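Local coordinates for phospholyase (Arthrobacter aurescens, PDB 5G4I), which catalyses the pyridoxal-phosphate-dependent breakdown of phosphoethanolamine to acetaldehyde, ammonia and phosphate, using a class III transaminase fold, at residues Y61-H66 and E252-F257; G263-Q268 and V277-P282; H287-V292 and S319-A324; S402-G405 and L411-R414. All blocks are in the same frame, centred on the assembly; numbering follows the deposited sequence.

Interaction 1. Residues Y61-H66 and E252-F257. With PLP (pyridoxal-5'-phosphate), chain C; PO4 (phosphate ion), chain D.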
# COMPACT_ATOMS: atom_id res chain seq x y z
N TYR A 61 9.56 -0.58 -22.47
CA TYR A 61 9.37 -1.42 -21.28
C TYR A 61 8.38 -0.95 -20.23
O TYR A 61 7.70 -1.78 -19.61
CB TYR A 61 10.79 -1.69 -20.59
CG TYR A 61 10.70 -2.42 -19.25
CD1 TYR A 61 10.33 -3.71 -19.21
CD2 TYR A 61 10.73 -1.68 -18.09
CE1 TYR A 61 10.10 -4.32 -17.96
CE2 TYR A 61 10.48 -2.28 -16.87
CZ TYR A 61 10.22 -3.58 -16.88
OH TYR A 61 9.96 -4.12 -15.61
N ASN A 62 8.37 0.35 -19.90
CA ASN A 62 7.66 0.81 -18.67
C ASN A 62 6.17 1.03 -18.88
O ASN A 62 5.77 1.87 -19.69
CB ASN A 62 8.32 2.07 -18.10
CG ASN A 62 9.69 1.73 -17.48
OD1 ASN A 62 9.79 1.04 -16.45
ND2 ASN A 62 10.76 2.03 -18.26
N ASN A 63 5.35 0.31 -18.09
CA ASN A 63 3.92 0.49 -18.09
C ASN A 63 3.35 1.42 -16.99
O ASN A 63 2.20 1.92 -17.12
CB ASN A 63 3.16 -0.82 -18.01
CG ASN A 63 3.41 -1.59 -16.73
OD1 ASN A 63 4.35 -1.34 -15.98
ND2 ASN A 63 2.50 -2.57 -16.48
N VAL A 64 4.12 1.76 -15.96
CA VAL A 64 3.67 2.68 -14.96
C VAL A 64 3.38 4.09 -15.55
O VAL A 64 2.32 4.70 -15.25
CB VAL A 64 4.63 2.68 -13.71
CG1 VAL A 64 4.33 3.85 -12.80
CG2 VAL A 64 4.52 1.35 -12.98
N PRO A 65 4.28 4.70 -16.39
CA PRO A 65 3.98 5.96 -17.05
C PRO A 65 3.09 5.75 -18.28
O PRO A 65 3.44 5.97 -19.43
CB PRO A 65 5.40 6.45 -17.48
CG PRO A 65 6.14 5.26 -17.67
CD PRO A 65 5.68 4.27 -16.63
N HIS A 66 1.87 5.24 -17.97
CA HIS A 66 0.84 4.90 -18.98
C HIS A 66 0.62 5.99 -20.04
O HIS A 66 0.50 5.66 -21.25
CB HIS A 66 -0.52 4.69 -18.23
CG HIS A 66 -1.61 4.05 -19.05
ND1 HIS A 66 -1.50 2.78 -19.56
CD2 HIS A 66 -2.84 4.51 -19.39
CE1 HIS A 66 -2.65 2.48 -20.17
NE2 HIS A 66 -3.45 3.51 -20.11
N GLU A 252 -5.64 -7.25 -13.16
CA GLU A 252 -5.46 -6.35 -14.32
C GLU A 252 -4.28 -5.46 -14.18
O GLU A 252 -4.16 -4.49 -14.95
CB GLU A 252 -6.74 -5.56 -14.57
CG GLU A 252 -7.92 -6.41 -14.98
CD GLU A 252 -7.90 -6.93 -16.41
OE1 GLU A 252 -7.19 -6.33 -17.24
OE2 GLU A 252 -8.63 -7.91 -16.66
N VAL A 253 -3.35 -5.76 -13.29
CA VAL A 253 -2.17 -4.85 -13.15
C VAL A 253 -1.37 -4.80 -14.41
O VAL A 253 -0.90 -3.65 -14.77
CB VAL A 253 -1.30 -5.26 -11.89
CG1 VAL A 253 -0.03 -4.43 -11.86
CG2 VAL A 253 -2.10 -5.12 -10.63
N GLN A 254 -1.18 -5.89 -15.13
CA GLN A 254 -0.44 -5.93 -16.42
C GLN A 254 -1.33 -5.71 -17.66
O GLN A 254 -0.82 -5.15 -18.68
CB GLN A 254 0.30 -7.28 -16.67
CG GLN A 254 1.34 -7.62 -15.64
CD GLN A 254 2.62 -6.79 -15.80
OE1 GLN A 254 2.94 -6.29 -16.83
NE2 GLN A 254 3.34 -6.70 -14.74
N SER A 255 -2.59 -6.16 -17.66
CA SER A 255 -3.39 -6.17 -18.83
C SER A 255 -4.42 -5.06 -18.91
O SER A 255 -5.13 -4.98 -19.93
CB SER A 255 -4.10 -7.52 -18.99
OG SER A 255 -4.93 -7.83 -17.87
N GLY A 256 -4.58 -4.26 -17.86
CA GLY A 256 -5.68 -3.25 -17.81
C GLY A 256 -5.40 -1.94 -18.49
O GLY A 256 -4.34 -1.70 -19.12
N PHE A 257 -6.36 -1.03 -18.36
CA PHE A 257 -6.24 0.36 -18.88
C PHE A 257 -5.97 0.36 -20.39
O PHE A 257 -5.30 1.27 -20.96
CB PHE A 257 -5.32 1.24 -18.07
CG PHE A 257 -5.85 1.51 -16.67
CD1 PHE A 257 -5.69 0.56 -15.59
CD2 PHE A 257 -6.61 2.66 -16.41
CE1 PHE A 257 -6.31 0.79 -14.36
CE2 PHE A 257 -7.22 2.87 -15.17
CZ PHE A 257 -7.06 1.92 -14.17
N1 PLP C . 0.10 -8.33 -9.87
C2 PLP C . 0.68 -8.17 -11.08
C2A PLP C . 0.16 -8.94 -12.27
C3 PLP C . 1.81 -7.23 -11.24
O3 PLP C . 2.41 -7.04 -12.45
C4 PLP C . 2.27 -6.50 -10.04
C4A PLP C . 3.40 -5.54 -10.10
C5 PLP C . 1.56 -6.77 -8.77
C6 PLP C . 0.50 -7.68 -8.76
C5A PLP C . 1.97 -6.06 -7.50
O4P PLP C . 2.00 -4.66 -7.72
P PLP C . 2.66 -3.67 -6.64
O1P PLP C . 4.15 -3.82 -6.86
O2P PLP C . 2.11 -2.31 -6.99
O3P PLP C . 2.18 -4.21 -5.31
P PO4 D . 7.40 -5.26 -14.12
O1 PO4 D . 6.24 -5.81 -14.70
O2 PO4 D . 7.65 -3.77 -14.38
O3 PO4 D . 8.36 -5.80 -15.18
O4 PO4 D . 7.80 -5.66 -12.72

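Interaction 2. Residues G263-Q268 and V277-P282. With PLP (pyridoxal-5'-phosphate), chain C.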
# COMPACT_ATOMS: atom_id res chain seq x y z
N GLY A 263 -9.88 -4.32 -25.74
CA GLY A 263 -10.85 -4.00 -24.66
C GLY A 263 -10.12 -3.20 -23.55
O GLY A 263 -8.87 -3.26 -23.52
N MET A 264 -10.87 -2.56 -22.67
CA MET A 264 -10.26 -1.89 -21.53
C MET A 264 -9.54 -2.88 -20.60
O MET A 264 -8.42 -2.57 -20.06
CB MET A 264 -11.30 -1.07 -20.75
CG MET A 264 -10.67 -0.17 -19.78
SD MET A 264 -9.72 1.28 -20.55
CE MET A 264 -9.73 2.17 -18.99
N TRP A 265 -10.10 -4.09 -20.44
CA TRP A 265 -9.62 -5.08 -19.44
C TRP A 265 -9.26 -6.36 -20.14
O TRP A 265 -9.98 -6.82 -21.07
CB TRP A 265 -10.72 -5.34 -18.37
CG TRP A 265 -11.21 -4.00 -17.75
CD1 TRP A 265 -12.42 -3.39 -17.97
CD2 TRP A 265 -10.45 -3.02 -17.05
NE1 TRP A 265 -12.49 -2.16 -17.41
CE2 TRP A 265 -11.25 -1.90 -16.85
CE3 TRP A 265 -9.11 -3.03 -16.52
CZ2 TRP A 265 -10.78 -0.75 -16.17
CZ3 TRP A 265 -8.69 -1.90 -15.83
CH2 TRP A 265 -9.49 -0.78 -15.68
N GLY A 266 -8.12 -6.94 -19.77
CA GLY A 266 -7.72 -8.23 -20.31
C GLY A 266 -8.69 -9.36 -20.16
O GLY A 266 -8.71 -10.27 -21.07
N TYR A 267 -9.50 -9.39 -19.09
CA TYR A 267 -10.46 -10.54 -18.95
C TYR A 267 -11.40 -10.63 -20.11
O TYR A 267 -12.01 -11.68 -20.37
CB TYR A 267 -11.18 -10.54 -17.62
CG TYR A 267 -12.26 -9.46 -17.43
CD1 TYR A 267 -13.55 -9.59 -17.99
CD2 TYR A 267 -12.03 -8.27 -16.68
CE1 TYR A 267 -14.53 -8.65 -17.79
CE2 TYR A 267 -13.02 -7.32 -16.54
CZ TYR A 267 -14.25 -7.53 -17.12
OH TYR A 267 -15.30 -6.57 -16.92
N GLN A 268 -11.60 -9.52 -20.86
CA GLN A 268 -12.55 -9.44 -21.98
C GLN A 268 -12.03 -10.26 -23.14
O GLN A 268 -12.85 -10.49 -24.10
CB GLN A 268 -12.79 -7.90 -22.38
CG GLN A 268 -13.50 -7.11 -21.30
CD GLN A 268 -13.52 -5.57 -21.38
OE1 GLN A 268 -12.62 -5.03 -21.82
NE2 GLN A 268 -14.56 -4.94 -20.83
N VAL A 277 -12.10 -7.60 -9.58
CA VAL A 277 -11.06 -7.10 -10.57
C VAL A 277 -10.08 -6.21 -9.80
O VAL A 277 -10.51 -5.29 -9.12
CB VAL A 277 -11.70 -6.34 -11.77
CG1 VAL A 277 -10.61 -5.90 -12.72
CG2 VAL A 277 -12.72 -7.19 -12.48
N THR A 278 -8.80 -6.56 -9.88
CA THR A 278 -7.75 -5.75 -9.16
C THR A 278 -6.90 -5.00 -10.20
O THR A 278 -6.72 -5.41 -11.33
CB THR A 278 -6.89 -6.67 -8.26
OG1 THR A 278 -6.28 -7.65 -9.08
CG2 THR A 278 -7.74 -7.35 -7.18
N MET A 279 -6.31 -3.89 -9.76
CA MET A 279 -5.55 -3.01 -10.67
C MET A 279 -4.52 -2.22 -9.82
O MET A 279 -4.59 -2.10 -8.59
CB MET A 279 -6.49 -2.15 -11.48
CG MET A 279 -7.25 -1.26 -10.66
SD MET A 279 -8.73 -0.50 -11.55
CE MET A 279 -9.61 -1.62 -11.95
N GLY A 280 -3.57 -1.62 -10.56
CA GLY A 280 -2.47 -0.83 -9.95
C GLY A 280 -1.66 -0.26 -11.12
O GLY A 280 -2.20 0.34 -12.06
N LYS A 281 -0.33 -0.50 -11.09
CA LYS A 281 0.72 0.06 -11.99
C LYS A 281 0.31 1.34 -12.77
O LYS A 281 0.62 2.47 -12.31
CB LYS A 281 1.44 -1.05 -12.73
CG LYS A 281 2.44 -1.84 -11.85
CD LYS A 281 3.26 -2.90 -12.66
CE LYS A 281 4.34 -3.71 -11.82
NZ LYS A 281 3.64 -4.95 -11.38
N PRO A 282 -0.19 1.21 -14.04
CA PRO A 282 -0.51 2.44 -14.79
C PRO A 282 -1.45 3.46 -14.20
O PRO A 282 -1.55 4.60 -14.74
CB PRO A 282 -1.19 1.87 -16.09
CG PRO A 282 -1.80 0.59 -15.58
CD PRO A 282 -0.72 0.03 -14.74
N1 PLP C . 0.10 -8.33 -9.87
C2 PLP C . 0.68 -8.17 -11.08
C2A PLP C . 0.16 -8.94 -12.27
C3 PLP C . 1.81 -7.23 -11.24
O3 PLP C . 2.41 -7.04 -12.45
C4 PLP C . 2.27 -6.50 -10.04
C4A PLP C . 3.40 -5.54 -10.10
C5 PLP C . 1.56 -6.77 -8.77
C6 PLP C . 0.50 -7.68 -8.76
C5A PLP C . 1.97 -6.06 -7.50
O4P PLP C . 2.00 -4.66 -7.72
P PLP C . 2.66 -3.67 -6.64
O1P PLP C . 4.15 -3.82 -6.86
O2P PLP C . 2.11 -2.31 -6.99
O3P PLP C . 2.18 -4.21 -5.31

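Interaction 3. Residues H287-V292 and S319-A324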
# COMPACT_ATOMS: atom_id res chain seq x y z
N HIS A 287 1.80 7.69 -9.65
CA HIS A 287 1.24 7.99 -8.29
C HIS A 287 0.86 6.66 -7.63
O HIS A 287 0.32 5.73 -8.33
CB HIS A 287 0.01 8.87 -8.43
CG HIS A 287 -0.35 9.58 -7.14
ND1 HIS A 287 0.33 10.71 -6.69
CD2 HIS A 287 -1.25 9.30 -6.16
CE1 HIS A 287 -0.14 11.08 -5.51
NE2 HIS A 287 -1.13 10.26 -5.19
N PRO A 288 0.97 6.46 -6.31
CA PRO A 288 0.63 5.13 -5.72
C PRO A 288 -0.90 4.96 -5.57
O PRO A 288 -1.47 5.60 -4.70
CB PRO A 288 1.40 5.16 -4.35
CG PRO A 288 2.41 6.33 -4.45
CD PRO A 288 1.68 7.32 -5.33
N ILE A 289 -1.48 4.22 -6.48
CA ILE A 289 -2.95 3.99 -6.50
C ILE A 289 -3.13 2.51 -6.95
O ILE A 289 -2.44 2.03 -7.88
CB ILE A 289 -3.74 4.91 -7.48
CG1 ILE A 289 -3.35 6.37 -7.43
CG2 ILE A 289 -5.25 4.76 -7.29
CD1 ILE A 289 -3.99 7.22 -8.51
N GLY A 290 -4.11 1.84 -6.29
CA GLY A 290 -4.66 0.58 -6.74
C GLY A 290 -6.17 0.56 -6.48
O GLY A 290 -6.74 1.51 -5.98
N ALA A 291 -6.80 -0.53 -6.91
CA ALA A 291 -8.27 -0.71 -6.66
C ALA A 291 -8.69 -2.15 -6.74
O ALA A 291 -8.11 -2.97 -7.44
CB ALA A 291 -9.11 0.13 -7.67
N VAL A 292 -9.84 -2.43 -6.05
CA VAL A 292 -10.63 -3.66 -6.22
C VAL A 292 -12.05 -3.18 -6.72
O VAL A 292 -12.74 -2.40 -6.03
CB VAL A 292 -10.81 -4.39 -4.89
CG1 VAL A 292 -11.69 -5.64 -5.13
CG2 VAL A 292 -9.50 -4.74 -4.25
N SER A 319 -7.07 10.88 -6.36
CA SER A 319 -8.26 10.91 -7.25
C SER A 319 -8.01 11.82 -8.45
O SER A 319 -8.39 11.47 -9.59
CB SER A 319 -9.47 11.35 -6.45
OG SER A 319 -9.75 10.46 -5.33
N ALA A 320 -7.42 13.00 -8.24
CA ALA A 320 -7.07 13.95 -9.35
C ALA A 320 -6.12 13.27 -10.35
O ALA A 320 -6.26 13.40 -11.59
CB ALA A 320 -6.53 15.27 -8.79
N ALA A 321 -5.06 12.56 -9.84
CA ALA A 321 -4.14 11.83 -10.68
C ALA A 321 -4.83 10.76 -11.56
O ALA A 321 -4.64 10.69 -12.81
CB ALA A 321 -3.09 11.16 -9.84
N GLY A 322 -5.70 9.96 -10.90
CA GLY A 322 -6.37 8.91 -11.66
C GLY A 322 -7.38 9.47 -12.69
O GLY A 322 -7.48 8.92 -13.82
N LEU A 323 -8.07 10.58 -12.34
CA LEU A 323 -9.00 11.20 -13.31
C LEU A 323 -8.21 11.74 -14.52
O LEU A 323 -8.66 11.60 -15.67
CB LEU A 323 -9.77 12.32 -12.61
CG LEU A 323 -11.02 12.01 -11.84
CD1 LEU A 323 -11.31 13.21 -10.88
CD2 LEU A 323 -12.17 11.74 -12.90
N ALA A 324 -7.04 12.36 -14.27
CA ALA A 324 -6.23 12.89 -15.40
C ALA A 324 -5.68 11.85 -16.33
O ALA A 324 -5.62 12.04 -17.59
CB ALA A 324 -5.12 13.78 -14.86

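Interaction 4. Residues S402-G405 and L411-R414. With PO4 (phosphate ion), chain D.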
# COMPACT_ATOMS: atom_id res chain seq x y z
N SER A 402 13.06 -5.82 -21.89
CA SER A 402 13.35 -6.82 -20.85
C SER A 402 12.95 -8.24 -21.31
O SER A 402 12.76 -8.56 -22.49
CB SER A 402 12.69 -6.45 -19.53
OG SER A 402 13.38 -7.13 -18.44
N ARG A 403 12.82 -9.17 -20.34
CA ARG A 403 12.37 -10.56 -20.62
C ARG A 403 11.51 -11.15 -19.52
O ARG A 403 11.51 -10.60 -18.37
CB ARG A 403 13.56 -11.49 -20.85
CG ARG A 403 14.54 -11.49 -19.70
CD ARG A 403 15.64 -12.58 -19.85
NE ARG A 403 16.75 -12.39 -18.90
CZ ARG A 403 17.88 -13.14 -18.93
NH1 ARG A 403 18.02 -14.19 -19.80
NH2 ARG A 403 18.88 -12.85 -18.10
N VAL A 404 10.80 -12.21 -19.85
CA VAL A 404 9.93 -12.93 -18.94
C VAL A 404 10.02 -14.42 -19.20
O VAL A 404 10.55 -14.86 -20.23
CB VAL A 404 8.40 -12.51 -19.06
CG1 VAL A 404 8.15 -11.22 -18.39
CG2 VAL A 404 7.85 -12.53 -20.44
N GLY A 405 9.33 -15.21 -18.36
CA GLY A 405 9.09 -16.62 -18.56
C GLY A 405 9.96 -17.55 -17.67
O GLY A 405 11.07 -17.14 -17.30
N LEU A 411 11.43 -12.37 -24.94
CA LEU A 411 11.77 -10.95 -25.03
C LEU A 411 10.48 -10.16 -24.97
O LEU A 411 9.54 -10.56 -25.66
CB LEU A 411 12.62 -10.82 -26.38
CG LEU A 411 13.57 -9.74 -26.52
CD1 LEU A 411 14.76 -9.89 -25.57
CD2 LEU A 411 14.05 -9.69 -27.93
N LYS A 412 10.43 -9.19 -24.05
CA LYS A 412 9.20 -8.50 -23.69
C LYS A 412 9.25 -7.03 -24.03
O LYS A 412 10.19 -6.33 -23.60
CB LYS A 412 9.01 -8.56 -22.25
CG LYS A 412 7.76 -7.91 -21.72
CD LYS A 412 8.05 -7.27 -20.39
CE LYS A 412 7.56 -8.00 -19.19
NZ LYS A 412 7.48 -7.13 -18.01
N MET A 413 8.15 -6.57 -24.63
CA MET A 413 8.07 -5.14 -25.04
C MET A 413 6.71 -4.60 -24.73
O MET A 413 5.69 -5.26 -25.09
CB MET A 413 8.27 -5.13 -26.46
CG MET A 413 9.74 -5.45 -26.74
SD MET A 413 10.30 -6.13 -28.25
CE MET A 413 9.24 -6.70 -29.54
N ARG A 414 6.72 -3.51 -23.98
CA ARG A 414 5.53 -3.05 -23.25
C ARG A 414 5.79 -1.59 -22.96
O ARG A 414 5.96 -1.20 -21.84
CB ARG A 414 5.31 -3.92 -21.94
CG ARG A 414 4.11 -3.49 -21.01
CD ARG A 414 4.21 -4.02 -19.55
NE ARG A 414 5.39 -3.35 -18.96
CZ ARG A 414 5.92 -3.71 -17.77
NH1 ARG A 414 5.23 -4.51 -16.91
NH2 ARG A 414 7.00 -3.14 -17.26
P PO4 D . 7.40 -5.26 -14.12
O1 PO4 D . 6.24 -5.81 -14.70
O2 PO4 D . 7.65 -3.77 -14.38
O3 PO4 D . 8.36 -5.80 -15.18
O4 PO4 D . 7.80 -5.66 -12.72

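Interaction 1. Residues Y61-H66 and E252-F257
His66 turns the edge of its imidazole toward Phe257, whose carbonyl O lies near the ring plane; His66 CE1 and His66 NE2 are both 3.0 Å from Phe257 O. With CG anti to the backbone N (chi1 -167°), the His66 ring also reaches the Phe257 side chain, and its NE2 sits 3.6 Å from Phe257 CB. The His66 and Phe257 side chains cross at about a right angle, and the phenyl ring turns off to meet Trp265 edge to face.

The other approach across the segments is looser. Asn63 ND2 stops 3.8 Å from Gln254 OE1; the two amide planes are only 18° apart, although the side chains cross nearly perpendicularly. Gln254 OE1 finds its hydrogen bond at Arg414 NH1.

Most of the remaining interactions are with the bound groups. Gln254 starts away from 61-66 and is brought back by a bend at chi2 (-75°), which places NE2 between two acceptors. Gln254 NE2 donates to PO4 O1 at 3.0 Å and to the phenolic oxygen PLP O3; the latter bond is modelled so short that its exact length is doubtful. Val253 lies against one face of the pyridine ring, with Val253 CG1 3.4 Å from PLP C3. Tyr61 OH bonds PO4 O3, again at a doubtfully short distance. Behind them, Ser255 OG donates to Glu252 OE1 at 2.8 Å, from well above the carboxylate plane.

Held at OE1 by an arginine, the Gln254 amide is fixed in rotation. Its NE2 bridges cofactor and phosphate ion, the latter probably from the crystallisation liquor; that nearness is consistent with a site for the substrate's phosphate group.

Interaction 2. Residues G263-Q268 and V277-P282
Met279 brings its terminal methyl to the six-membered ring of Trp265, with Met279 CE 3.8 Å from Trp265 CH2. The Met279 SD atom is 5.1 Å from the centroid of that ring and 52° off its normal, a Met-aromatic contact approached obliquely. Two residues earlier on the same side of the strand, Val277 CG2 meets Tyr267 CE2 at 4.1 Å, the two side chains crossing at about a right angle. Val277 and Met279 both point toward 263-268, whereas Thr278 between them faces helix 120-135. The indole is further enclosed by a stack with Phe107, and its NE1 donates to Lys106 O.

Hydrogen bonds shape the loop rather than join it to the strand. Trp265 N donates to Gln268 OE1 at 3.0 Å, nearly straight at 167° but from above the amide plane. Gln268 N returns to Trp265 O at 3.2 Å as the 3-10 turn begins. The Glu252 carboxylate takes the amides of Gly266 and Tyr267, tying this turn to the loop that follows strand 247-251.

Covalent chemistry enters just past the strand. Lys281 NZ is joined to PLP C4A at 1.4 Å. A weak hydrogen bond also runs from Lys281 NZ to PLP O3, at 2.7 Å. The lysine chain is extended until its last torsion, where chi4 of 93° swings NZ to the cofactor.

The bond between Lys281 NZ and PLP C4A is that of the internal aldimine of a resting PLP enzyme; the apolar packing lies on the strand whose C-terminal continuation delivers this Schiff-base lysine to the cofactor.

Interaction 3. Residues H287-V292 and S319-A324
The loop leading into strand 290-294 of the seven-stranded sheet in the large domain packs on helix 316-331, where His287 and Ile289 meet Ala321 and Gly322. The contact is apolar and is carried by few atoms. His287 CB lies 4.1 Å from Ala321 CB, and the imidazole approaches the same methyl obliquely. Ile289 adds the end of its longer branch: Ile289 CD1 is 4.0 Å from Gly322 N, a backbone nitrogen. The same Ile289 CD1 is 4.3 Å from Ala321 CB. Its CG1 stands anti to the carbonyl carbon (chi1 -46°) and the branch then runs extended, which carries CD1 out to the helix surface.

This sheet belongs to the fold type I architecture of class III transaminases, in which strand 290-294 runs antiparallel to its neighbours 113-117 and 276-279. His287 and Ile289 both point to the helix, while Ala291, farther along the strand, turns to Met279. On the helix, Ala321 also packs against Ile78 of helix 72-82, so its methyl sits between two elements.

The His287 ring is held within its own segment by Pro288 CD, 3.5 Å above one face, and by Ile289 CG1 in plane at the ring edge. A weak hydrogen bond links His287 NE2 to Ser318 OG. Across the dimer interface the ring meets His287 of the second subunit, with the two planes at about 80°.

Interaction 4. Residues S402-G405 and L411-R414
Ser402 and Lys412 form the antiparallel hydrogen-bonded pair of the beta hairpin made by strands 399-404 and 410-413. Lys412 N donates to Ser402 O at 2.9 Å, whereas the return bond from Ser402 N to Lys412 O is weak at 3.4 Å. The adjoining pair, Arg403 with Leu411, is non-hydrogen-bonded, and its CA atoms are 4.5 Å apart. Locally, segments 402-404 and 411-413 diverge strongly from antiparallel, with 117° between their directions.

Side chains sort to the two faces of the sheet. Leu411 and Arg403 share one face, where both touch Thr387 and Ile391 of helix 384-396; the guanidinium of Arg403 reaches Asp408 O in the hairpin loop. Ser402 and Lys412 point to the other face. Val404 CG1 meets Lys412 CE at 3.4 Å, tighter than usual for two carbons, and the side chains cross at about a right angle. Lys412 leaves the backbone with CG anti to N, then bends at chi2 (-144°) and again at chi3, which turns its amine toward the bound phosphate ion. Lys412 NZ comes to 3.2 Å from PO4 O3.

Arg414, just beyond the strand, adds to this anion site, which Tyr61, Gln254 and Arg90 of the second subunit also line. Tyr61 O accepts from NH2, positioning a guanidinium that also makes a cation-pi contact with the Tyr61 ring. It meets the phosphate at its edge and in plane, with two prongs: Arg414 NH1 to PO4 O1 at 2.8 Å, and Arg414 NH2 to PO4 O2 at 3.0 Å.

How the interactions relate
Interactions 1 and 2 lie about 9 Å apart between centres and flank the same cofactor: one contributes Val253 and Gln254, the other the Schiff-base lysine. They are joined directly by Glu252 N to Thr278 O at 2.8 Å. Interaction 4, about 13 Å from interaction 1 between centres, shares the phosphate ion with it, and Tyr61 O is 2.8 Å from Arg414 NH2, so the hairpin reaches the anion site with Arg414 and Lys412. Interaction 3 touches neither bound group; the Ile289 side chain is about 9 Å from PLP. It connects to interaction 2 through neighbouring strands, with Met279 N 3.1 Å from Ala291 O, and its centre lies about 26 Å from that of interaction 4, on the opposite side of the chain's centre.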